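Local coordinates for tyrosine-protein phosphatase non-receptor type 18 (Homo sapiens, PDB 2OC3) that hydrolyses phosphotyrosine in proteins, acting through this catalytic domain to remove phosphate from autophosphorylated tyrosine kinases, at residues A[61-66]-A[88-93]; A[122-127]-A[187-192]; A[194-199]-A[212-217]. All blocks are in the same frame, centred on the assembly; numbering follows the deposited sequence.

How the interactions relate
From the N terminus, interaction 1 comes first: the loop at 61-66 meets 88-93, closing an excursion that contains strand 76-78. Interaction 2 then spans a longer path, from the end of helix 116-125 through strand 130-133 and the antiparallel strands that follow to the start of strand 187-196. Interaction 3 closes the short connection between the end of that same strand and helix 209-222. The three loops follow one another in series, neither nesting nor crossing. I91 CD1 touches L122 CD1 at 3.8 Å, linking interactions 1 and 2, whereas interactions 2 and 3 share strand 187-196. Together they tie the phosphotyrosine-recognition loop to strand 90-91, and helices 116-125 and 209-222 to strand 187-196, within one catalytic domain.

Interaction 1 of 3, residues A[61-66]-A[88-93]; sequences VRKNRY and SDYING
K63 and N64 pass alongside I91 and N92, the closer backbone pair being N64 CA and N92 CA at 6.2 Å, and a water links the two chains by donating to K63 O and accepting from N92 N. The KNRY sequence here is that of the phosphotyrosine-recognition loop of classical tyrosine phosphatases. N64 is its hub: chi1 (-59°) puts CG anti to the carbonyl carbon, and OD1 beyond it accepts two hydrogen bonds. Y90 OH donates in the carbonyl plane, on a lone pair, with OH and N64 OD1 2.7 Å apart. N92 ND2 donates to N64 OD1 at 3.0 Å from 52° above that plane, the two amides being almost perpendicular. Gripped by both donors, the carboxamide is probably fixed in rotation. K63, extended beyond CG, slides past the Y90 ring in the opposite direction, its CD 3.8 Å from Y90 CD2 and near the ring plane. Its NZ bonds to N60 and to a second water, which donates to Y90 O. S88 OG accepts from Y90 N at 3.0 Å, forming an ST turn. N92 OD1 accepts from R275 NH1, and N92 ND2 also donates to V69 O. Within the fold, Y90 and N92 bond to N64 while I91, pointing away from 61-66, packs on V77 of strand 76-78 and on D118 of helix 116-125.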
loop_
_atom_site.group_PDB
_atom_site.type_symbol
_atom_site.label_atom_id
_atom_site.label_comp_id
_atom_site.label_asym_id
_atom_site.label_seq_id
_atom_site.Cartn_x
_atom_site.Cartn_y
_atom_site.Cartn_z
ATOM N N VAL A 61 9.609 -11.124 -15.516
ATOM C CA VAL A 61 10.738 -10.730 -14.665
ATOM C C VAL A 61 11.026 -9.235 -14.777
ATOM O O VAL A 61 11.305 -8.595 -13.748
ATOM C CB VAL A 61 11.997 -11.570 -14.984
ATOM C CG1 VAL A 61 13.235 -10.964 -14.345
ATOM C CG2 VAL A 61 11.779 -13.001 -14.517
ATOM N N ARG A 62 10.922 -8.683 -15.976
ATOM C CA ARG A 62 11.208 -7.277 -16.236
ATOM C C ARG A 62 10.181 -6.341 -15.598
ATOM O O ARG A 62 10.366 -5.115 -15.559
ATOM C CB ARG A 62 11.221 -6.991 -17.739
ATOM N N LYS A 63 9.047 -6.909 -15.213
ATOM C CA LYS A 63 7.959 -6.129 -14.607
ATOM C C LYS A 63 8.117 -5.956 -13.102
ATOM O O LYS A 63 7.250 -5.330 -12.481
ATOM C CB LYS A 63 6.598 -6.744 -14.948
ATOM C CG LYS A 63 6.338 -6.933 -16.421
ATOM C CD LYS A 63 5.065 -7.701 -16.659
ATOM C CE LYS A 63 4.825 -8.074 -18.126
ATOM N NZ LYS A 63 3.647 -9.024 -18.213
ATOM N N ASN A 64 9.178 -6.500 -12.510
ATOM C CA ASN A 64 9.482 -6.356 -11.086
ATOM C C ASN A 64 10.570 -5.313 -10.895
ATOM O O ASN A 64 11.628 -5.414 -11.490
ATOM C CB ASN A 64 9.963 -7.686 -10.523
ATOM C CG ASN A 64 8.920 -8.752 -10.703
ATOM O OD1 ASN A 64 7.733 -8.496 -10.533
ATOM N ND2 ASN A 64 9.349 -9.970 -11.119
ATOM N N ARG A 65 10.318 -4.354 -10.006
ATOM C CA ARG A 65 11.309 -3.314 -9.698
ATOM C C ARG A 65 12.540 -3.877 -9.013
ATOM O O ARG A 65 13.682 -3.379 -9.256
ATOM C CB ARG A 65 10.650 -2.221 -8.859
ATOM C CG ARG A 65 11.547 -1.044 -8.503
ATOM C CD ARG A 65 10.783 0.091 -7.851
ATOM N NE ARG A 65 10.012 0.844 -8.800
ATOM C CZ ARG A 65 10.492 1.772 -9.609
ATOM N NH1 ARG A 65 11.802 2.051 -9.646
ATOM N NH2 ARG A 65 9.662 2.397 -10.405
ATOM N N TYR A 66 12.351 -4.844 -8.126
ATOM C CA TYR A 66 13.427 -5.442 -7.300
ATOM C C TYR A 66 13.422 -6.959 -7.502
ATOM O O TYR A 66 12.361 -7.591 -7.412
ATOM C CB TYR A 66 13.228 -5.091 -5.845
ATOM C CG TYR A 66 13.234 -3.593 -5.583
ATOM C CD1 TYR A 66 14.443 -2.871 -5.631
ATOM C CD2 TYR A 66 12.069 -2.909 -5.325
ATOM C CE1 TYR A 66 14.472 -1.527 -5.423
ATOM C CE2 TYR A 66 12.090 -1.569 -5.082
ATOM C CZ TYR A 66 13.281 -0.879 -5.140
ATOM O OH TYR A 66 13.277 0.489 -4.908
ATOM N N SER A 88 -1.164 -8.972 -20.551
ATOM C CA SER A 88 -0.827 -9.962 -19.523
ATOM C C SER A 88 -1.622 -9.772 -18.222
ATOM O O SER A 88 -2.043 -8.656 -17.879
ATOM C CB SER A 88 0.656 -9.797 -19.188
ATOM O OG SER A 88 1.057 -10.367 -17.952
ATOM N N ASP A 89 -1.812 -10.851 -17.482
ATOM C CA ASP A 89 -2.471 -10.771 -16.177
ATOM C C ASP A 89 -1.595 -10.296 -15.012
ATOM O O ASP A 89 -2.092 -10.123 -13.916
ATOM C CB ASP A 89 -3.163 -12.081 -15.819
ATOM C CG ASP A 89 -2.228 -13.203 -15.389
ATOM O OD1 ASP A 89 -1.066 -12.980 -15.014
ATOM O OD2 ASP A 89 -2.684 -14.395 -15.396
ATOM N N TYR A 90 -0.329 -10.040 -15.291
ATOM C CA TYR A 90 0.660 -9.893 -14.243
ATOM C C TYR A 90 0.917 -8.429 -13.833
ATOM O O TYR A 90 1.157 -7.557 -14.655
ATOM C CB TYR A 90 1.993 -10.538 -14.612
ATOM C CG TYR A 90 2.977 -10.414 -13.502
ATOM C CD1 TYR A 90 2.961 -11.293 -12.411
ATOM C CD2 TYR A 90 3.865 -9.371 -13.473
ATOM C CE1 TYR A 90 3.842 -11.184 -11.361
ATOM C CE2 TYR A 90 4.816 -9.265 -12.406
ATOM C CZ TYR A 90 4.781 -10.167 -11.354
ATOM O OH TYR A 90 5.633 -10.128 -10.270
ATOM N N ILE A 91 0.873 -8.224 -12.517
ATOM C CA ILE A 91 1.427 -7.004 -11.885
ATOM C C ILE A 91 2.055 -7.399 -10.571
ATOM O O ILE A 91 1.617 -8.332 -9.889
ATOM C CB ILE A 91 0.352 -5.883 -11.693
ATOM C CG1 ILE A 91 1.046 -4.562 -11.283
ATOM C CG2 ILE A 91 -0.693 -6.282 -10.690
ATOM C CD1 ILE A 91 0.202 -3.311 -11.491
ATOM N N ASN A 92 3.128 -6.711 -10.204
ATOM C CA ASN A 92 3.726 -6.942 -8.904
ATOM C C ASN A 92 2.871 -6.275 -7.842
ATOM O O ASN A 92 3.044 -5.093 -7.516
ATOM C CB ASN A 92 5.187 -6.488 -8.847
ATOM C CG ASN A 92 5.896 -7.003 -7.623
ATOM O OD1 ASN A 92 5.357 -6.954 -6.532
ATOM N ND2 ASN A 92 7.135 -7.478 -7.806
ATOM N N GLY A 93 1.887 -7.024 -7.347
ATOM C CA GLY A 93 0.960 -6.526 -6.345
ATOM C C GLY A 93 0.164 -7.664 -5.759
ATOM O O GLY A 93 -0.016 -8.720 -6.378
HETATM O O HOH W 1 4.454 -4.954 -12.245
HETATM O O HOH W 2 1.525 -7.173 -17.335
#

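Interaction 2 of 3, residues A[122-127]-A[187-192]; sequences LVWEFG and ESRSVY
The guanidinium of R189 lies flat on one face of the W124 indole, its CZ 3.5 Å above the ring plane and the two planes 13° apart. This cation-pi stack joins strand 187-196 to the Schellman motif that ends helix 116-125, where G127, with positive phi, is the C-prime residue. E187 CB sits at the indole edge, while E187 OE2 and two waters lie at the guanidinium edge. R189 is extended from CG to NE, and R189 CD makes a CH-pi contact over the six-membered ring of W124, 3.9 Å from its centroid. R189 NE and NH2 both grip E187 OE2 side-on, NE at 2.9 Å, in a salt bridge that helps hold the guanidinium flat. R189 NH1 donates to W124 O at 2.9 Å, in the carbonyl plane; this oxygen also accepts from G127 N. An alanine in place of R189 would probably uncover that indole face and leave E187 without its charged mate. One water joins R189 NH1 to V123 O, and another joins NH2 to W124 O. Deeper in, V123 CG1 meets V191 CG2 at 4.3 Å.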
loop_
_atom_site.group_PDB
_atom_site.type_symbol
_atom_site.label_atom_id
_atom_site.label_comp_id
_atom_site.label_asym_id
_atom_site.label_seq_id
_atom_site.Cartn_x
_atom_site.Cartn_y
_atom_site.Cartn_z
ATOM N N LEU A 122 -4.885 -1.787 -13.130
ATOM C CA LEU A 122 -5.194 -2.201 -11.756
ATOM C C LEU A 122 -6.186 -1.213 -11.146
ATOM O O LEU A 122 -7.251 -1.617 -10.666
ATOM C CB LEU A 122 -3.905 -2.303 -10.913
ATOM C CG LEU A 122 -4.000 -2.675 -9.436
ATOM C CD1 LEU A 122 -2.621 -3.142 -8.951
ATOM C CD2 LEU A 122 -4.434 -1.510 -8.569
ATOM N N VAL A 123 -5.841 0.083 -11.187
ATOM C CA VAL A 123 -6.688 1.095 -10.569
ATOM C C VAL A 123 -8.095 1.056 -11.211
ATOM O O VAL A 123 -9.116 1.101 -10.521
ATOM C CB VAL A 123 -6.026 2.469 -10.721
ATOM C CG1 VAL A 123 -7.019 3.586 -10.369
ATOM C CG2 VAL A 123 -4.760 2.529 -9.875
ATOM N N TRP A 124 -8.146 0.956 -12.535
ATOM C CA TRP A 124 -9.452 0.988 -13.223
ATOM C C TRP A 124 -10.273 -0.279 -12.946
ATOM O O TRP A 124 -11.453 -0.263 -12.596
ATOM C CB TRP A 124 -9.206 1.126 -14.715
ATOM C CG TRP A 124 -10.454 1.505 -15.479
ATOM C CD1 TRP A 124 -11.377 0.652 -16.019
ATOM C CD2 TRP A 124 -10.955 2.832 -15.694
ATOM N NE1 TRP A 124 -12.409 1.359 -16.571
ATOM C CE2 TRP A 124 -12.161 2.696 -16.429
ATOM C CE3 TRP A 124 -10.493 4.107 -15.384
ATOM C CZ2 TRP A 124 -12.926 3.793 -16.799
ATOM C CZ3 TRP A 124 -11.258 5.196 -15.788
ATOM C CH2 TRP A 124 -12.455 5.018 -16.482
ATOM N N GLU A 125 -9.631 -1.419 -13.131
ATOM C CA GLU A 125 -10.354 -2.705 -13.041
ATOM C C GLU A 125 -11.031 -2.890 -11.687
ATOM O O GLU A 125 -12.181 -3.368 -11.619
ATOM C CB GLU A 125 -9.409 -3.887 -13.302
ATOM C CG GLU A 125 -10.105 -5.247 -13.126
ATOM C CD GLU A 125 -9.334 -6.425 -13.708
ATOM O OE1 GLU A 125 -8.252 -6.236 -14.309
ATOM O OE2 GLU A 125 -9.883 -7.551 -13.549
ATOM N N PHE A 126 -10.341 -2.526 -10.607
ATOM C CA PHE A 126 -10.859 -2.720 -9.264
ATOM C C PHE A 126 -11.606 -1.505 -8.697
ATOM O O PHE A 126 -12.043 -1.549 -7.549
ATOM C CB PHE A 126 -9.727 -3.268 -8.355
ATOM C CG PHE A 126 -9.177 -4.562 -8.886
ATOM C CD1 PHE A 126 -9.922 -5.711 -8.769
ATOM C CD2 PHE A 126 -8.004 -4.624 -9.574
ATOM C CE1 PHE A 126 -9.463 -6.903 -9.301
ATOM C CE2 PHE A 126 -7.546 -5.808 -10.086
ATOM C CZ PHE A 126 -8.292 -6.939 -9.957
ATOM N N GLY A 127 -11.806 -0.474 -9.527
ATOM C CA GLY A 127 -12.626 0.665 -9.103
ATOM C C GLY A 127 -12.062 1.495 -7.996
ATOM O O GLY A 127 -12.793 2.118 -7.208
ATOM N N GLU A 187 -15.054 6.826 -20.728
ATOM C CA GLU A 187 -15.493 7.047 -19.345
ATOM C C GLU A 187 -14.431 7.828 -18.588
ATOM O O GLU A 187 -13.230 7.577 -18.772
ATOM C CB GLU A 187 -15.762 5.707 -18.633
ATOM C CG GLU A 187 -16.156 5.820 -17.206
ATOM C CD GLU A 187 -16.634 4.483 -16.611
ATOM O OE1 GLU A 187 -17.311 3.728 -17.325
ATOM O OE2 GLU A 187 -16.324 4.181 -15.452
ATOM N N SER A 188 -14.854 8.787 -17.744
ATOM C CA SER A 188 -13.937 9.511 -16.893
ATOM C C SER A 188 -14.314 9.298 -15.443
ATOM O O SER A 188 -15.495 9.345 -15.077
ATOM C CB SER A 188 -13.946 11.009 -17.201
ATOM O OG SER A 188 -13.588 11.260 -18.537
ATOM N N ARG A 189 -13.304 9.056 -14.618
ATOM C CA ARG A 189 -13.459 8.840 -13.188
ATOM C C ARG A 189 -12.581 9.799 -12.421
ATOM O O ARG A 189 -11.497 10.155 -12.864
ATOM C CB ARG A 189 -13.039 7.408 -12.765
ATOM C CG ARG A 189 -13.903 6.342 -13.329
ATOM C CD ARG A 189 -13.478 4.956 -12.785
ATOM N NE ARG A 189 -14.194 3.949 -13.497
ATOM C CZ ARG A 189 -13.925 2.665 -13.429
ATOM N NH1 ARG A 189 -12.947 2.246 -12.612
ATOM N NH2 ARG A 189 -14.616 1.816 -14.180
ATOM N N SER A 190 -13.030 10.153 -11.214
ATOM C CA SER A 190 -12.185 10.835 -10.264
ATOM C C SER A 190 -11.377 9.813 -9.463
ATOM O O SER A 190 -11.920 8.902 -8.856
ATOM C CB SER A 190 -13.000 11.678 -9.291
ATOM O OG SER A 190 -13.643 12.738 -9.967
ATOM N N VAL A 191 -10.077 10.076 -9.388
ATOM C CA VAL A 191 -9.168 9.282 -8.540
ATOM C C VAL A 191 -8.360 10.282 -7.723
ATOM O O VAL A 191 -7.797 11.240 -8.274
ATOM C CB VAL A 191 -8.241 8.373 -9.341
ATOM C CG1 VAL A 191 -7.254 7.644 -8.408
ATOM C CG2 VAL A 191 -9.103 7.339 -10.135
ATOM N N TYR A 192 -8.381 10.108 -6.411
ATOM C CA TYR A 192 -7.564 10.902 -5.507
ATOM C C TYR A 192 -6.280 10.190 -5.195
ATOM O O TYR A 192 -6.326 8.980 -4.900
ATOM C CB TYR A 192 -8.333 11.170 -4.217
ATOM C CG TYR A 192 -9.538 12.101 -4.422
ATOM C CD1 TYR A 192 -9.359 13.471 -4.396
ATOM C CD2 TYR A 192 -10.805 11.622 -4.663
ATOM C CE1 TYR A 192 -10.423 14.359 -4.605
ATOM C CE2 TYR A 192 -11.911 12.509 -4.885
ATOM C CZ TYR A 192 -11.683 13.876 -4.833
ATOM O OH TYR A 192 -12.739 14.778 -5.040
HETATM O O HOH W 3 -10.939 3.299 -10.813
HETATM O O HOH W 4 -13.986 -1.062 -13.548
#

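Interaction 3 of 3, residues A[194-199]-A[212-217]; sequences LQYMSW and LAMVEE
M214 reaches from helix 209-222 to the end of strand 187-196, which runs nearly antiparallel to it: the axes of strand 194-196 and helix 212-217 lie 9.6 Å apart at closest approach, with 171° between their directions. From CB, which points toward the strand, the side chain sets CG anti to the backbone N (chi1 -176°) and continues extended. M214 CG comes 4.1 Å from L194 CB. SD approaches Y196 from the side, lying at the ring edge near its plane, with M214 SD 4.1 Å from Y196 CD1; this is a Met-aromatic contact of the edge type. The terminal CE of M214 settles against the strand backbone, 3.4 Å from L194 O and 3.8 Å from Y196 N, and it also touches L194 CB. The methionine is thus applied to the strand along most of its length, ending on peptide atoms. L194 returns the contact with its branches: L194 CD1 meets M214 O at 3.6 Å, while CD2 comes to the aliphatic CG of E217. Beyond CG that glutamate bends, and its OE1 forms a salt bridge with R220 NH2 of the same helix.

The strand, the helix and strand 229-232 form a beta-alpha-beta crossover, since the two strands are parallel in the sheet. The connection from strand to helix carries the W-P-D sequence of the WPD loop, starting at W199; its D201 probably binds substrate, as in relatives. W199 CE3 lies over one face of the Y196 ring, toward its rim, whereas M214 SD meets the edge. The side-chain atoms at the interface are methyl, methylene, sulfur and ring edge, packed on one another and on backbone O and N atoms; the contact probably rests mainly on dispersion and close fit, with the charged end of E217 paired within its own helix.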
loop_
_atom_site.group_PDB
_atom_site.type_symbol
_atom_site.label_atom_id
_atom_site.label_comp_id
_atom_site.label_asym_id
_atom_site.label_seq_id
_atom_site.Cartn_x
_atom_site.Cartn_y
_atom_site.Cartn_z
ATOM N N LEU A 194 -2.948 10.477 -2.627
ATOM C CA LEU A 194 -2.280 11.071 -1.519
ATOM C C LEU A 194 -0.839 10.642 -1.554
ATOM O O LEU A 194 -0.588 9.457 -1.709
ATOM C CB LEU A 194 -2.910 10.648 -0.221
ATOM C CG LEU A 194 -4.285 11.228 0.116
ATOM C CD1 LEU A 194 -5.172 10.273 0.973
ATOM C CD2 LEU A 194 -4.125 12.563 0.794
ATOM N N GLN A 195 0.096 11.581 -1.437
ATOM C CA GLN A 195 1.515 11.261 -1.522
ATOM C C GLN A 195 2.205 11.772 -0.281
ATOM O O GLN A 195 2.098 12.936 0.061
ATOM C CB GLN A 195 2.172 11.879 -2.765
ATOM C CG GLN A 195 3.627 11.361 -2.923
ATOM C CD GLN A 195 4.412 12.001 -4.035
ATOM O OE1 GLN A 195 3.903 12.852 -4.780
ATOM N NE2 GLN A 195 5.685 11.590 -4.154
ATOM N N TYR A 196 2.884 10.894 0.430
ATOM C CA TYR A 196 3.716 11.225 1.585
ATOM C C TYR A 196 5.054 11.697 1.004
ATOM O O TYR A 196 5.665 10.998 0.171
ATOM C CB TYR A 196 3.897 9.985 2.500
ATOM C CG TYR A 196 4.335 10.369 3.872
ATOM C CD1 TYR A 196 3.436 10.418 4.905
ATOM C CD2 TYR A 196 5.642 10.752 4.141
ATOM C CE1 TYR A 196 3.822 10.844 6.177
ATOM C CE2 TYR A 196 6.030 11.182 5.391
ATOM C CZ TYR A 196 5.119 11.221 6.403
ATOM O OH TYR A 196 5.511 11.682 7.670
ATOM N N MET A 197 5.472 12.914 1.397
ATOM C CA MET A 197 6.497 13.657 0.654
ATOM C C MET A 197 7.879 13.685 1.295
ATOM O O MET A 197 8.811 14.144 0.637
ATOM C CB MET A 197 6.044 15.124 0.441
ATOM C CG MET A 197 4.717 15.235 -0.255
ATOM S SD MET A 197 4.646 14.528 -1.892
ATOM C CE MET A 197 5.628 15.773 -2.776
ATOM N N SER A 198 8.018 13.178 2.524
ATOM C CA SER A 198 9.250 13.322 3.297
ATOM C C SER A 198 9.685 12.079 4.056
ATOM O O SER A 198 10.460 12.170 4.996
ATOM C CB SER A 198 9.053 14.458 4.282
ATOM O OG SER A 198 8.011 14.094 5.171
ATOM N N TRP A 199 9.202 10.897 3.683
ATOM C CA TRP A 199 9.637 9.708 4.380
ATOM C C TRP A 199 11.151 9.535 4.233
ATOM O O TRP A 199 11.673 9.515 3.117
ATOM C CB TRP A 199 8.897 8.471 3.897
ATOM C CG TRP A 199 8.950 7.324 4.884
ATOM C CD1 TRP A 199 10.046 6.616 5.273
ATOM C CD2 TRP A 199 7.836 6.736 5.542
ATOM N NE1 TRP A 199 9.677 5.611 6.144
ATOM C CE2 TRP A 199 8.325 5.675 6.331
ATOM C CE3 TRP A 199 6.463 7.015 5.549
ATOM C CZ2 TRP A 199 7.471 4.883 7.128
ATOM C CZ3 TRP A 199 5.614 6.229 6.322
ATOM C CH2 TRP A 199 6.129 5.176 7.100
ATOM N N LEU A 212 -0.995 9.770 10.104
ATOM C CA LEU A 212 -2.384 9.572 10.540
ATOM C C LEU A 212 -3.349 10.483 9.772
ATOM O O LEU A 212 -4.455 10.071 9.400
ATOM C CB LEU A 212 -2.520 9.833 12.049
ATOM C CG LEU A 212 -2.118 8.666 12.904
ATOM C CD1 LEU A 212 -2.047 9.103 14.372
ATOM C CD2 LEU A 212 -3.138 7.517 12.738
ATOM N N ALA A 213 -2.955 11.743 9.570
ATOM C CA ALA A 213 -3.738 12.710 8.791
ATOM C C ALA A 213 -3.990 12.168 7.379
ATOM O O ALA A 213 -5.069 12.298 6.821
ATOM C CB ALA A 213 -3.009 14.052 8.722
ATOM N N MET A 214 -2.968 11.532 6.809
ATOM C CA MET A 214 -3.083 10.941 5.457
ATOM C C MET A 214 -4.148 9.839 5.430
ATOM O O MET A 214 -4.950 9.778 4.503
ATOM C CB MET A 214 -1.712 10.424 5.029
ATOM C CG MET A 214 -1.659 9.878 3.640
ATOM S SD MET A 214 -0.095 8.947 3.398
ATOM C CE MET A 214 -0.068 8.742 1.596
ATOM N N VAL A 215 -4.090 8.948 6.419
ATOM C CA VAL A 215 -5.055 7.850 6.529
ATOM C C VAL A 215 -6.463 8.392 6.777
ATOM O O VAL A 215 -7.419 7.947 6.146
ATOM C CB VAL A 215 -4.639 6.843 7.607
ATOM C CG1 VAL A 215 -5.772 5.843 7.857
ATOM C CG2 VAL A 215 -3.406 6.084 7.146
ATOM N N GLU A 216 -6.572 9.373 7.659
ATOM C CA GLU A 216 -7.873 9.982 7.927
ATOM C C GLU A 216 -8.487 10.568 6.652
ATOM O O GLU A 216 -9.680 10.383 6.362
ATOM C CB GLU A 216 -7.746 11.073 9.009
ATOM C CG GLU A 216 -7.378 10.542 10.408
ATOM C CD GLU A 216 -6.782 11.563 11.338
ATOM O OE1 GLU A 216 -6.606 12.750 10.968
ATOM O OE2 GLU A 216 -6.444 11.155 12.483
ATOM N N GLU A 217 -7.683 11.300 5.888
ATOM C CA GLU A 217 -8.189 11.877 4.657
ATOM C C GLU A 217 -8.520 10.807 3.623
ATOM O O GLU A 217 -9.539 10.879 2.937
ATOM C CB GLU A 217 -7.188 12.865 4.094
ATOM C CG GLU A 217 -7.607 13.484 2.742
ATOM C CD GLU A 217 -8.935 14.257 2.757
ATOM O OE1 GLU A 217 -9.335 14.811 3.792
ATOM O OE2 GLU A 217 -9.591 14.331 1.696
#